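Local coordinates for protein succinyl-CoA:3-ketoacid-coenzyme A transferase subunit B (Helicobacter pylori, PDB 3RRL) that transfers coenzyme A from succinyl-CoA to a 3-oxo acid, giving a 3-oxoacyl-CoA and succinate, at residues A4-A9 / P26-N31; F40-E43 / G48-A51; A110-P115 / G124-V129; V137-C142 / E147-K152; G162-L167 / F174-N179. One frame throughout, in Å; residues are numbered along the deposited sequence.

Contact 1. Residues A4-A9 / P26-N31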
# COMPACT_ATOMS: atom_id res chain seq x y z
N ALA B 4 33.30 -23.25 -4.87
CA ALA B 4 32.91 -23.45 -6.27
C ALA B 4 31.46 -23.04 -6.51
O ALA B 4 31.11 -22.57 -7.59
CB ALA B 4 33.16 -24.90 -6.70
N ILE B 5 30.62 -23.22 -5.49
CA ILE B 5 29.22 -22.84 -5.59
C ILE B 5 29.07 -21.33 -5.65
O ILE B 5 28.40 -20.78 -6.52
CB ILE B 5 28.43 -23.35 -4.37
CG1 ILE B 5 28.49 -24.88 -4.28
CG2 ILE B 5 27.00 -22.87 -4.43
CD1 ILE B 5 27.83 -25.46 -3.03
N ILE B 6 29.71 -20.66 -4.70
CA ILE B 6 29.59 -19.22 -4.54
C ILE B 6 30.13 -18.48 -5.75
O ILE B 6 29.44 -17.66 -6.35
CB ILE B 6 30.30 -18.76 -3.26
CG1 ILE B 6 29.48 -19.19 -2.04
CG2 ILE B 6 30.52 -17.25 -3.26
CD1 ILE B 6 30.28 -19.24 -0.76
N LYS B 7 31.37 -18.79 -6.11
CA LYS B 7 32.00 -18.18 -7.28
C LYS B 7 31.22 -18.40 -8.59
O LYS B 7 31.21 -17.53 -9.46
CB LYS B 7 33.45 -18.64 -7.41
CG LYS B 7 34.32 -18.05 -6.30
CD LYS B 7 35.81 -18.27 -6.51
CE LYS B 7 36.60 -17.60 -5.39
NZ LYS B 7 38.07 -17.83 -5.50
N ARG B 8 30.57 -19.55 -8.72
CA ARG B 8 29.77 -19.81 -9.93
C ARG B 8 28.48 -19.01 -9.86
O ARG B 8 28.02 -18.46 -10.86
CB ARG B 8 29.49 -21.31 -10.10
CG ARG B 8 28.59 -21.65 -11.28
CD ARG B 8 29.13 -21.09 -12.60
NE ARG B 8 28.20 -21.30 -13.70
CZ ARG B 8 27.15 -20.52 -13.95
NH1 ARG B 8 26.35 -20.79 -14.97
NH2 ARG B 8 26.89 -19.47 -13.19
N ALA B 9 27.89 -18.93 -8.67
CA ALA B 9 26.70 -18.12 -8.46
C ALA B 9 26.96 -16.65 -8.77
O ALA B 9 26.10 -15.95 -9.31
CB ALA B 9 26.20 -18.28 -7.03
N PRO B 26 23.73 -17.77 0.08
CA PRO B 26 23.57 -16.67 -0.88
C PRO B 26 24.24 -15.37 -0.45
O PRO B 26 24.76 -14.65 -1.30
CB PRO B 26 22.05 -16.49 -0.95
CG PRO B 26 21.52 -17.86 -0.68
CD PRO B 26 22.45 -18.44 0.37
N THR B 27 24.21 -15.06 0.85
CA THR B 27 24.79 -13.81 1.31
C THR B 27 26.27 -13.73 0.94
O THR B 27 26.80 -12.66 0.68
CB THR B 27 24.63 -13.63 2.83
OG1 THR B 27 25.23 -14.75 3.50
CG2 THR B 27 23.16 -13.55 3.20
N LEU B 28 26.93 -14.88 0.91
CA LEU B 28 28.35 -14.91 0.58
C LEU B 28 28.65 -14.44 -0.83
O LEU B 28 29.78 -14.02 -1.12
CB LEU B 28 28.92 -16.31 0.83
CG LEU B 28 29.01 -16.62 2.33
CD1 LEU B 28 29.76 -17.91 2.58
CD2 LEU B 28 29.66 -15.45 3.06
N VAL B 29 27.65 -14.50 -1.71
CA VAL B 29 27.86 -14.14 -3.12
C VAL B 29 28.21 -12.67 -3.29
O VAL B 29 28.92 -12.30 -4.22
CB VAL B 29 26.63 -14.50 -4.01
CG1 VAL B 29 26.85 -14.02 -5.42
CG2 VAL B 29 26.39 -16.01 -4.01
N ALA B 30 27.72 -11.83 -2.38
CA ALA B 30 28.00 -10.40 -2.44
C ALA B 30 29.50 -10.12 -2.38
O ALA B 30 29.99 -9.17 -2.98
CB ALA B 30 27.30 -9.67 -1.31
N ASN B 31 30.23 -10.96 -1.65
CA ASN B 31 31.67 -10.77 -1.50
C ASN B 31 32.47 -10.98 -2.79
O ASN B 31 33.59 -10.50 -2.92
CB ASN B 31 32.22 -11.66 -0.38
CG ASN B 31 31.55 -11.38 0.95
OD1 ASN B 31 30.98 -10.30 1.16
ND2 ASN B 31 31.62 -12.35 1.87
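Ile-6 reaches across to Leu-28 and Val-29, its long branch packing on the leucine side chain and its short one facing the backbone that joins the two residues. The longer branch lies obliquely over Leu-28: its end, Ile-6 CD1, is 3.6 Å from Leu-28 CB and equally close to Leu-28 CD1, so it sits where the leucine leaves its backbone and also against one terminal methyl. With CG2 anti to the backbone N (CG1 at chi1 -73°), the shorter branch is directed at the partner's main chain, where Ile-6 CG2 stands 3.9 Å from Leu-28 O and 4.1 Å from Val-29 CA. Val-29 answers from the side. Its CG2 passes Ile-6 and touches the next turn of the helix, 3.8 Å from Ala-9 CB, so the valine methyl stands beside both helix residues.

Helix 2-10 supplies one side of this contact. The other is the short, irregular helical turn 26-31 in the crossover connection from strand 18-21 to its parallel neighbour 39-42, in the Rossmann-like sheet of the coenzyme A transferases. Within that turn Val-29 N bonds to Pro-26 O, three residues back. Ala-9 and Val-29 both also rest on Ile-138 of strand 134-138, which places their meeting directly over the sheet, while Leu-13 packs on Val-29. Toward the other end Ile-6 is flanked by Leu-25 and Glu-32.

Contact 2. Residues F40-E43 / G48-A51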
# COMPACT_ATOMS: atom_id res chain seq x y z
N PHE B 40 21.45 -4.31 -3.98
CA PHE B 40 20.93 -5.39 -3.16
C PHE B 40 19.75 -4.93 -2.32
O PHE B 40 19.80 -3.86 -1.70
CB PHE B 40 22.04 -5.98 -2.29
CG PHE B 40 23.13 -6.65 -3.08
CD1 PHE B 40 22.90 -7.85 -3.72
CD2 PHE B 40 24.39 -6.06 -3.19
CE1 PHE B 40 23.90 -8.47 -4.46
CE2 PHE B 40 25.40 -6.66 -3.92
CZ PHE B 40 25.15 -7.87 -4.56
N GLN B 41 18.69 -5.73 -2.32
CA GLN B 41 17.47 -5.40 -1.61
C GLN B 41 17.40 -6.20 -0.32
O GLN B 41 17.74 -7.38 -0.31
CB GLN B 41 16.26 -5.70 -2.48
CG GLN B 41 14.96 -5.04 -2.03
CD GLN B 41 14.06 -5.96 -1.24
OE1 GLN B 41 14.49 -7.00 -0.75
NE2 GLN B 41 12.79 -5.57 -1.12
N SER B 42 16.98 -5.56 0.77
CA SER B 42 16.79 -6.26 2.03
C SER B 42 15.30 -6.24 2.31
O SER B 42 14.67 -5.18 2.23
CB SER B 42 17.57 -5.56 3.15
OG SER B 42 17.70 -6.39 4.29
N GLU B 43 14.73 -7.40 2.60
CA GLU B 43 13.27 -7.54 2.65
C GLU B 43 12.64 -6.79 3.82
O GLU B 43 11.42 -6.62 3.89
CB GLU B 43 12.89 -9.02 2.72
CG GLU B 43 13.32 -9.71 3.99
CD GLU B 43 13.65 -11.17 3.78
OE1 GLU B 43 13.71 -11.60 2.61
OE2 GLU B 43 13.86 -11.89 4.78
N GLY B 48 19.40 -0.88 -1.73
CA GLY B 48 20.76 -0.38 -1.56
C GLY B 48 21.56 -0.77 -0.32
O GLY B 48 22.12 0.08 0.37
N ILE B 49 21.60 -2.07 -0.03
CA ILE B 49 22.49 -2.61 1.00
C ILE B 49 23.97 -2.29 0.71
O ILE B 49 24.40 -2.24 -0.45
CB ILE B 49 22.37 -4.14 1.09
CG1 ILE B 49 20.97 -4.57 1.49
CG2 ILE B 49 23.39 -4.72 2.09
CD1 ILE B 49 20.83 -6.09 1.55
N GLY B 50 24.76 -2.18 1.77
CA GLY B 50 26.12 -1.72 1.65
C GLY B 50 26.96 -2.45 2.68
O GLY B 50 26.48 -3.36 3.35
N ALA B 51 28.23 -2.07 2.78
CA ALA B 51 29.18 -2.82 3.59
C ALA B 51 28.81 -2.77 5.06
O ALA B 51 28.00 -1.94 5.47
CB ALA B 51 30.58 -2.27 3.38
O HOH W 1 23.37 -2.26 -3.05
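Phe-40 O receives two successive backbone N-H groups from the opposite strand, Ile-49 N at 3.0 Å in an almost straight bond (174°) and Gly-48 N in a weak, bent one, the pattern of a beta bulge.

Ile-49 lies along the first strand. Its CB meets Phe-40 CB at 3.9 Å, and the extended chain (chi2 178°) carries Ile-49 CD1 on to Ser-42 CB, 3.7 Å away. The Phe-40 ring leads off in another direction, onto Val-19 and Leu-21 of strand 18-21, and Ser-42 OG bonds to Asn-44.

The hairpin of strands 39-42 and 46-49 turns a corner at Gly-48, whose positive phi is a backbone shape that leaves a side chain no room beside the carbonyl before it. A water bridges the strands next to this corner, donating to Ile-49 O at 2.8 Å and accepting from Phe-40 N.

Glu-43, predicted to be the active-site residue, follows strand 39-42 directly. Between these two segments the strands are joined by one strong direct bond, a weak companion and a water, with the isoleucine shielding one side of the shared carbonyl.

Contact 3. Residues A110-P115 / G124-V129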
# COMPACT_ATOMS: atom_id res chain seq x y z
N ALA B 110 12.45 -26.99 -1.33
CA ALA B 110 12.16 -27.08 0.09
C ALA B 110 13.30 -26.44 0.86
O ALA B 110 14.40 -26.95 0.87
CB ALA B 110 11.99 -28.51 0.50
N ASN B 111 13.03 -25.31 1.50
CA ASN B 111 14.05 -24.67 2.32
C ASN B 111 13.62 -24.08 3.67
O ASN B 111 14.40 -23.41 4.31
CB ASN B 111 14.87 -23.66 1.52
CG ASN B 111 14.19 -22.33 1.37
OD1 ASN B 111 13.01 -22.19 1.59
ND2 ASN B 111 14.96 -21.34 0.99
N TRP B 112 12.39 -24.30 4.10
CA TRP B 112 11.97 -23.70 5.35
C TRP B 112 11.71 -24.62 6.54
O TRP B 112 11.72 -24.17 7.67
CB TRP B 112 10.74 -22.83 5.12
CG TRP B 112 9.52 -23.59 4.80
CD1 TRP B 112 9.20 -24.13 3.61
CD2 TRP B 112 8.43 -23.86 5.66
NE1 TRP B 112 7.99 -24.74 3.67
CE2 TRP B 112 7.49 -24.58 4.93
CE3 TRP B 112 8.15 -23.57 7.00
CZ2 TRP B 112 6.30 -25.02 5.47
CZ3 TRP B 112 6.98 -24.01 7.53
CH2 TRP B 112 6.07 -24.72 6.78
N MSE B 113 11.45 -25.89 6.29
CA MSE B 113 11.11 -26.77 7.38
C MSE B 113 11.59 -28.21 7.29
O MSE B 113 11.52 -28.84 6.25
CB MSE B 113 9.59 -26.75 7.52
CG MSE B 113 9.01 -27.86 8.32
SE MSE B 113 7.10 -27.64 8.48
CE MSE B 113 7.07 -26.84 10.23
N ILE B 114 12.05 -28.73 8.42
CA ILE B 114 12.26 -30.17 8.61
C ILE B 114 11.37 -30.64 9.76
O ILE B 114 11.58 -30.22 10.91
CB ILE B 114 13.73 -30.48 8.95
CG1 ILE B 114 14.65 -29.91 7.87
CG2 ILE B 114 13.93 -31.98 9.09
CD1 ILE B 114 16.13 -30.01 8.23
N PRO B 115 10.40 -31.51 9.47
CA PRO B 115 9.39 -31.93 10.45
C PRO B 115 9.99 -32.37 11.78
O PRO B 115 10.94 -33.15 11.81
CB PRO B 115 8.72 -33.12 9.78
CG PRO B 115 8.87 -32.86 8.32
CD PRO B 115 10.19 -32.16 8.16
N GLY B 124 10.61 -14.52 4.24
CA GLY B 124 10.21 -14.03 2.92
C GLY B 124 10.50 -14.96 1.75
O GLY B 124 10.27 -14.60 0.60
N ALA B 125 11.00 -16.16 2.04
CA ALA B 125 11.39 -17.10 0.99
C ALA B 125 10.24 -17.48 0.04
O ALA B 125 10.42 -17.57 -1.18
CB ALA B 125 12.00 -18.35 1.59
N MSE B 126 9.05 -17.69 0.60
CA MSE B 126 7.90 -18.02 -0.25
C MSE B 126 7.53 -16.89 -1.21
O MSE B 126 7.14 -17.15 -2.35
CB MSE B 126 6.71 -18.44 0.60
CG MSE B 126 6.93 -19.77 1.28
SE MSE B 126 5.27 -20.49 1.94
CE MSE B 126 5.91 -22.21 2.60
N ASP B 127 7.65 -15.65 -0.75
CA ASP B 127 7.37 -14.49 -1.60
C ASP B 127 8.40 -14.37 -2.72
O ASP B 127 8.06 -14.14 -3.89
CB ASP B 127 7.34 -13.21 -0.77
CG ASP B 127 6.18 -13.15 0.19
OD1 ASP B 127 5.07 -12.76 -0.25
OD2 ASP B 127 6.37 -13.49 1.39
N LEU B 128 9.67 -14.52 -2.35
CA LEU B 128 10.77 -14.35 -3.29
C LEU B 128 10.76 -15.36 -4.46
O LEU B 128 10.99 -14.96 -5.61
CB LEU B 128 12.11 -14.36 -2.55
CG LEU B 128 12.46 -13.03 -1.87
CD1 LEU B 128 13.26 -13.26 -0.60
CD2 LEU B 128 13.20 -12.07 -2.80
N VAL B 129 10.49 -16.63 -4.19
CA VAL B 129 10.47 -17.67 -5.24
C VAL B 129 9.45 -17.42 -6.35
O VAL B 129 9.67 -17.82 -7.49
CB VAL B 129 10.24 -19.12 -4.69
CG1 VAL B 129 11.42 -19.58 -3.85
CG2 VAL B 129 8.93 -19.24 -3.91
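Met-126, a selenomethionine in this crystal, lays its terminal methyl on the indole of Trp-112. Met-126 CE is 3.4 Å from Trp-112 NE1, and it lies 3.8 Å from the centroid of the five-membered ring, 27° off the normal. This is a CH-pi contact over the face, displaced toward the nitrogen side of the ring. The chain of Met-126 is extended beyond CG (chi3 176°), which lets the methyl span the distance from the helix while the selenium stays back. On the opposite face the indole meets its own neighbour: Met-113 CB stands 3.5 Å above the ring plane. The two cover different parts of the indole, Met-126 CE the five-membered ring and Met-113 CB the rim of the six-membered one.

A second, looser touch joins Asn-111 OD1 to Ala-125 CB at 4.0 Å. That amide is fixed from outside, its OD1 bonded to Thr-159 OG1 and its ND2 to Gly-99 O. Trp-112 is anchored in a similar way, since its N-H bonds to Leu-158 O and Thr-159 packs against the ring.

The contact thus sets the start of helix 125-131 against the loop-like part of strand 109-114. Farther along the helix Leu-128 touches Glu-43, the predicted active-site residue, and the Asp-127 carboxylate is hydrogen-bonded to another protein chain of the assembly. The N-H bond to Leu-158 O fixes the rotation of the indole and leaves a face turned to the Met-126 methyl. The contact with that methyl is mainly dispersive.

Contact 4. Residues V137-C142 / E147-K152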
# COMPACT_ATOMS: atom_id res chain seq x y z
N VAL B 137 18.74 -21.29 -7.01
CA VAL B 137 19.04 -21.98 -5.77
C VAL B 137 20.49 -22.46 -5.80
O VAL B 137 20.94 -23.04 -6.78
CB VAL B 137 18.13 -23.20 -5.55
CG1 VAL B 137 18.61 -24.02 -4.35
CG2 VAL B 137 16.69 -22.76 -5.34
N ILE B 138 21.22 -22.19 -4.72
CA ILE B 138 22.59 -22.67 -4.60
C ILE B 138 22.72 -23.50 -3.33
O ILE B 138 22.31 -23.09 -2.24
CB ILE B 138 23.62 -21.52 -4.61
CG1 ILE B 138 23.56 -20.71 -3.30
CG2 ILE B 138 23.42 -20.64 -5.84
CD1 ILE B 138 24.67 -19.66 -3.18
N MSE B 139 23.26 -24.70 -3.49
CA MSE B 139 23.11 -25.74 -2.50
C MSE B 139 24.22 -26.76 -2.60
O MSE B 139 24.68 -27.06 -3.70
CB MSE B 139 21.78 -26.42 -2.79
CG MSE B 139 21.35 -27.46 -1.82
SE MSE B 139 19.63 -28.08 -2.45
CE MSE B 139 20.21 -29.06 -4.03
N GLU B 140 24.62 -27.33 -1.47
CA GLU B 140 25.51 -28.49 -1.51
C GLU B 140 24.72 -29.66 -2.08
O GLU B 140 23.55 -29.86 -1.74
CB GLU B 140 26.07 -28.80 -0.12
CG GLU B 140 27.23 -27.89 0.28
CD GLU B 140 27.52 -27.93 1.77
OE1 GLU B 140 28.03 -28.97 2.25
OE2 GLU B 140 27.25 -26.92 2.45
N HIS B 141 25.37 -30.43 -2.96
CA HIS B 141 24.67 -31.43 -3.77
C HIS B 141 24.15 -32.61 -2.95
O HIS B 141 23.09 -33.16 -3.24
CB HIS B 141 25.57 -31.93 -4.91
CG HIS B 141 24.83 -32.57 -6.04
ND1 HIS B 141 24.63 -31.94 -7.25
CD2 HIS B 141 24.22 -33.78 -6.13
CE1 HIS B 141 23.93 -32.74 -8.05
NE2 HIS B 141 23.68 -33.86 -7.39
N CYS B 142 24.90 -33.00 -1.92
CA CYS B 142 24.51 -34.13 -1.07
C CYS B 142 24.48 -33.68 0.39
O CYS B 142 25.19 -32.75 0.77
CB CYS B 142 25.50 -35.30 -1.22
SG CYS B 142 25.66 -35.99 -2.90
N GLU B 147 23.83 -38.40 1.08
CA GLU B 147 22.60 -38.61 0.32
C GLU B 147 22.27 -37.44 -0.61
O GLU B 147 22.48 -36.28 -0.26
CB GLU B 147 21.43 -38.88 1.27
CG GLU B 147 21.56 -40.17 2.06
CD GLU B 147 20.70 -40.16 3.32
OE1 GLU B 147 19.94 -39.19 3.53
OE2 GLU B 147 20.81 -41.13 4.10
N SER B 148 21.72 -37.75 -1.78
CA SER B 148 21.41 -36.74 -2.78
C SER B 148 20.33 -35.75 -2.33
O SER B 148 19.28 -36.13 -1.83
CB SER B 148 20.99 -37.39 -4.09
OG SER B 148 20.70 -36.40 -5.06
N LYS B 149 20.62 -34.47 -2.51
CA LYS B 149 19.64 -33.43 -2.22
C LYS B 149 18.90 -32.98 -3.48
O LYS B 149 18.00 -32.15 -3.42
CB LYS B 149 20.32 -32.27 -1.49
CG LYS B 149 20.91 -32.69 -0.15
CD LYS B 149 21.83 -31.63 0.42
CE LYS B 149 21.13 -30.29 0.54
NZ LYS B 149 22.10 -29.20 0.82
N VAL B 150 19.28 -33.56 -4.62
CA VAL B 150 18.60 -33.29 -5.88
C VAL B 150 17.73 -34.50 -6.22
O VAL B 150 18.24 -35.56 -6.58
CB VAL B 150 19.61 -33.04 -7.01
CG1 VAL B 150 18.91 -32.48 -8.26
CG2 VAL B 150 20.71 -32.10 -6.52
N LYS B 151 16.41 -34.33 -6.13
CA LYS B 151 15.50 -35.46 -6.05
C LYS B 151 14.42 -35.50 -7.13
O LYS B 151 14.19 -34.51 -7.84
CB LYS B 151 14.85 -35.51 -4.66
CG LYS B 151 15.86 -35.50 -3.52
CD LYS B 151 15.22 -35.81 -2.18
CE LYS B 151 15.13 -37.31 -1.92
NZ LYS B 151 16.44 -37.90 -1.52
N LYS B 152 13.77 -36.65 -7.27
CA LYS B 152 12.63 -36.79 -8.17
C LYS B 152 11.45 -36.02 -7.59
O LYS B 152 10.78 -35.26 -8.30
CB LYS B 152 12.26 -38.26 -8.36
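Glu-147 comes to Cys-142 through its carbonyl: Glu-147 O lies 3.1 Å from Cys-142 CA in a bent CA-H...O contact. At Ser-148 the backbones form a single bridge with Cys-142, the two CA atoms being 4.4 Å apart. Ser-148 OG bonds to Lys-198 O.

Lys-149 makes the largest share of the contact. Its backbone N donates to His-141 O at 2.9 Å, nearly straight at 161°. The side chain then doubles back over the same loop, bent at chi3 (55°), and passes Lys-149 CD close to the carbonyl carbon of Cys-142. Its end finds the preceding carbonyl, Lys-149 NZ to Glu-140 O at 3.0 Å, with the donor tilted out of the carbonyl plane. Met-139, a selenomethionine here, lies across the lysine at that point, its CG 3.2 Å from Lys-149 NZ.

This tight return joins two sheets of the fold. Strand 134-138 belongs to the large mixed sheet, whereas strand 150-151 edges the small four-stranded one, and Lys-149 is hydrogen-bonded through its backbone to Val-103 of that sheet.

Val-150 next sets a methyl on the imidazole of His-141: its CG2 is 3.7 Å from the ring centroid, 17° off the normal, a CH-pi contact over the face. The ring is held in place from both nitrogens, ND1 bonding to Thr-169 OG1 and NE2 to Thr-199 OG1. The same Val-150 CG2 also meets Met-139 CE at 4.0 Å, so Met-139 and His-141 share one methyl.

Contact 5. Residues G162-L167 / F174-N179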
# COMPACT_ATOMS: atom_id res chain seq x y z
N GLY B 162 7.67 -25.74 -8.64
CA GLY B 162 8.11 -25.33 -9.97
C GLY B 162 8.59 -23.89 -10.01
O GLY B 162 8.29 -23.15 -10.96
N VAL B 163 9.27 -23.46 -8.96
CA VAL B 163 9.78 -22.09 -8.90
C VAL B 163 11.25 -21.91 -9.28
O VAL B 163 11.70 -20.78 -9.51
CB VAL B 163 9.56 -21.50 -7.50
CG1 VAL B 163 8.07 -21.38 -7.22
CG2 VAL B 163 10.25 -22.37 -6.44
N VAL B 164 12.01 -22.99 -9.37
CA VAL B 164 13.46 -22.85 -9.51
C VAL B 164 13.85 -22.75 -10.97
O VAL B 164 13.53 -23.64 -11.75
CB VAL B 164 14.21 -24.03 -8.85
CG1 VAL B 164 15.72 -23.90 -9.06
CG2 VAL B 164 13.88 -24.11 -7.37
N HIS B 165 14.49 -21.65 -11.35
CA HIS B 165 14.97 -21.47 -12.72
C HIS B 165 16.32 -22.14 -12.95
O HIS B 165 16.54 -22.77 -13.99
CB HIS B 165 15.05 -19.98 -13.09
CG HIS B 165 13.71 -19.33 -13.24
ND1 HIS B 165 13.11 -18.63 -12.21
CD2 HIS B 165 12.85 -19.29 -14.28
CE1 HIS B 165 11.94 -18.18 -12.63
NE2 HIS B 165 11.76 -18.56 -13.87
N GLN B 166 17.21 -22.01 -11.98
CA GLN B 166 18.57 -22.51 -12.12
C GLN B 166 19.07 -23.04 -10.79
O GLN B 166 18.81 -22.46 -9.73
CB GLN B 166 19.47 -21.40 -12.64
CG GLN B 166 20.96 -21.72 -12.66
CD GLN B 166 21.80 -20.50 -13.02
OE1 GLN B 166 21.52 -19.39 -12.56
NE2 GLN B 166 22.81 -20.69 -13.85
N LEU B 167 19.77 -24.17 -10.83
CA LEU B 167 20.30 -24.78 -9.62
C LEU B 167 21.80 -24.97 -9.75
O LEU B 167 22.29 -25.60 -10.69
CB LEU B 167 19.61 -26.13 -9.35
CG LEU B 167 20.31 -27.07 -8.37
CD1 LEU B 167 20.34 -26.49 -6.96
CD2 LEU B 167 19.65 -28.45 -8.37
N PHE B 174 22.29 -26.81 -13.23
CA PHE B 174 21.11 -27.31 -13.89
C PHE B 174 20.16 -26.17 -14.19
O PHE B 174 20.13 -25.19 -13.48
CB PHE B 174 20.35 -28.28 -12.98
CG PHE B 174 21.12 -29.49 -12.58
CD1 PHE B 174 20.99 -30.66 -13.29
CD2 PHE B 174 21.94 -29.47 -11.47
CE1 PHE B 174 21.68 -31.77 -12.91
CE2 PHE B 174 22.63 -30.58 -11.10
CZ PHE B 174 22.50 -31.74 -11.81
N GLU B 175 19.39 -26.32 -15.26
CA GLU B 175 18.34 -25.37 -15.59
C GLU B 175 16.99 -26.07 -15.66
O GLU B 175 16.91 -27.28 -15.84
CB GLU B 175 18.66 -24.65 -16.90
CG GLU B 175 19.79 -23.64 -16.75
CD GLU B 175 20.19 -22.99 -18.06
OE1 GLU B 175 19.63 -23.34 -19.12
OE2 GLU B 175 21.09 -22.11 -18.02
N PHE B 176 15.92 -25.30 -15.51
CA PHE B 176 14.58 -25.85 -15.50
C PHE B 176 13.70 -25.20 -16.57
O PHE B 176 13.60 -23.98 -16.63
CB PHE B 176 13.94 -25.67 -14.12
CG PHE B 176 14.59 -26.49 -13.06
CD1 PHE B 176 15.65 -25.99 -12.32
CD2 PHE B 176 14.16 -27.78 -12.81
CE1 PHE B 176 16.26 -26.76 -11.34
CE2 PHE B 176 14.76 -28.55 -11.84
CZ PHE B 176 15.82 -28.03 -11.10
N SER B 177 13.10 -26.03 -17.42
CA SER B 177 12.07 -25.61 -18.36
C SER B 177 11.12 -26.78 -18.59
O SER B 177 11.56 -27.92 -18.70
CB SER B 177 12.68 -25.20 -19.70
OG SER B 177 13.68 -24.22 -19.53
N ASN B 178 9.83 -26.49 -18.71
CA ASN B 178 8.84 -27.52 -18.99
C ASN B 178 8.77 -28.61 -17.92
O ASN B 178 8.73 -29.80 -18.24
CB ASN B 178 9.13 -28.16 -20.36
CG ASN B 178 9.40 -27.12 -21.43
OD1 ASN B 178 10.51 -27.05 -21.98
ND2 ASN B 178 8.39 -26.32 -21.75
N ASN B 179 8.77 -28.19 -16.66
CA ASN B 179 8.76 -29.12 -15.53
C ASN B 179 9.86 -30.17 -15.70
O ASN B 179 9.73 -31.31 -15.24
CB ASN B 179 7.39 -29.79 -15.40
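Leu-167 O accepts from Phe-174 N at 2.8 Å, the donor lying in the carbonyl plane. The return bond, Leu-167 N to Phe-174 O at 2.9 Å, is almost straight (171°) and completes a hydrogen-bonded antiparallel pair. Gln-166 and Glu-175 make the adjoining non-hydrogen-bonded pair, and beyond it Phe-176 N reaches His-165 O at 3.0 Å, more bent at 144°. These pairs form a beta hairpin between strands 166-168 and 172-177 of the large sheet.

Leu-167 and Phe-174 lie side by side on one face, pointing the same way, Leu-167 CD2 being 4.0 Å from Phe-174 CD2. The Phe-176 ring presents its edge to Leu-167 CB, which lies in its plane 3.9 Å from Phe-176 CE1. Val-164 meets the same ring at a slant, with its CG1 3.7 Å from Phe-176 CE1. Met-181 of strand 180-186 touches Leu-167, Phe-174 and Phe-176. The glutamine amide is bonded to Lys-134 and Glu-12.

Three backbone bonds, among residues 165, 167, 174 and 176, close the hairpin, while Gln-166 and Glu-175 bond to adjacent strands. Leu-167 and Phe-174 give one face an apolar cover, with Phe-176 and Val-164 packed beside them, and Gln-166 and Glu-175 give the other polar ends.

Overall arrangement
From the N terminus, contact 1 closes the loop that returns from helix 2-10 through strand 18-21, and contact 2 then closes the short hairpin leading out of strand 39-42. Contact 3 brings strand 109-114 to helix 125-131, contact 4 turns the end of strand 134-138 back to strand 150-151, and contact 5 closes the hairpin of strands 166-168 and 172-177. Each closes before the next opens, so none nest or cross. In space several of them touch: Ala-30 packs on Phe-40, Glu-43 on Leu-128, Val-129 on Val-163 and Ile-5 on Ile-138. Contacts 4 and 5 meet on neighbouring strands of the large sheet, probably through a hydrogen bond between Val-137 N and Gln-166 O.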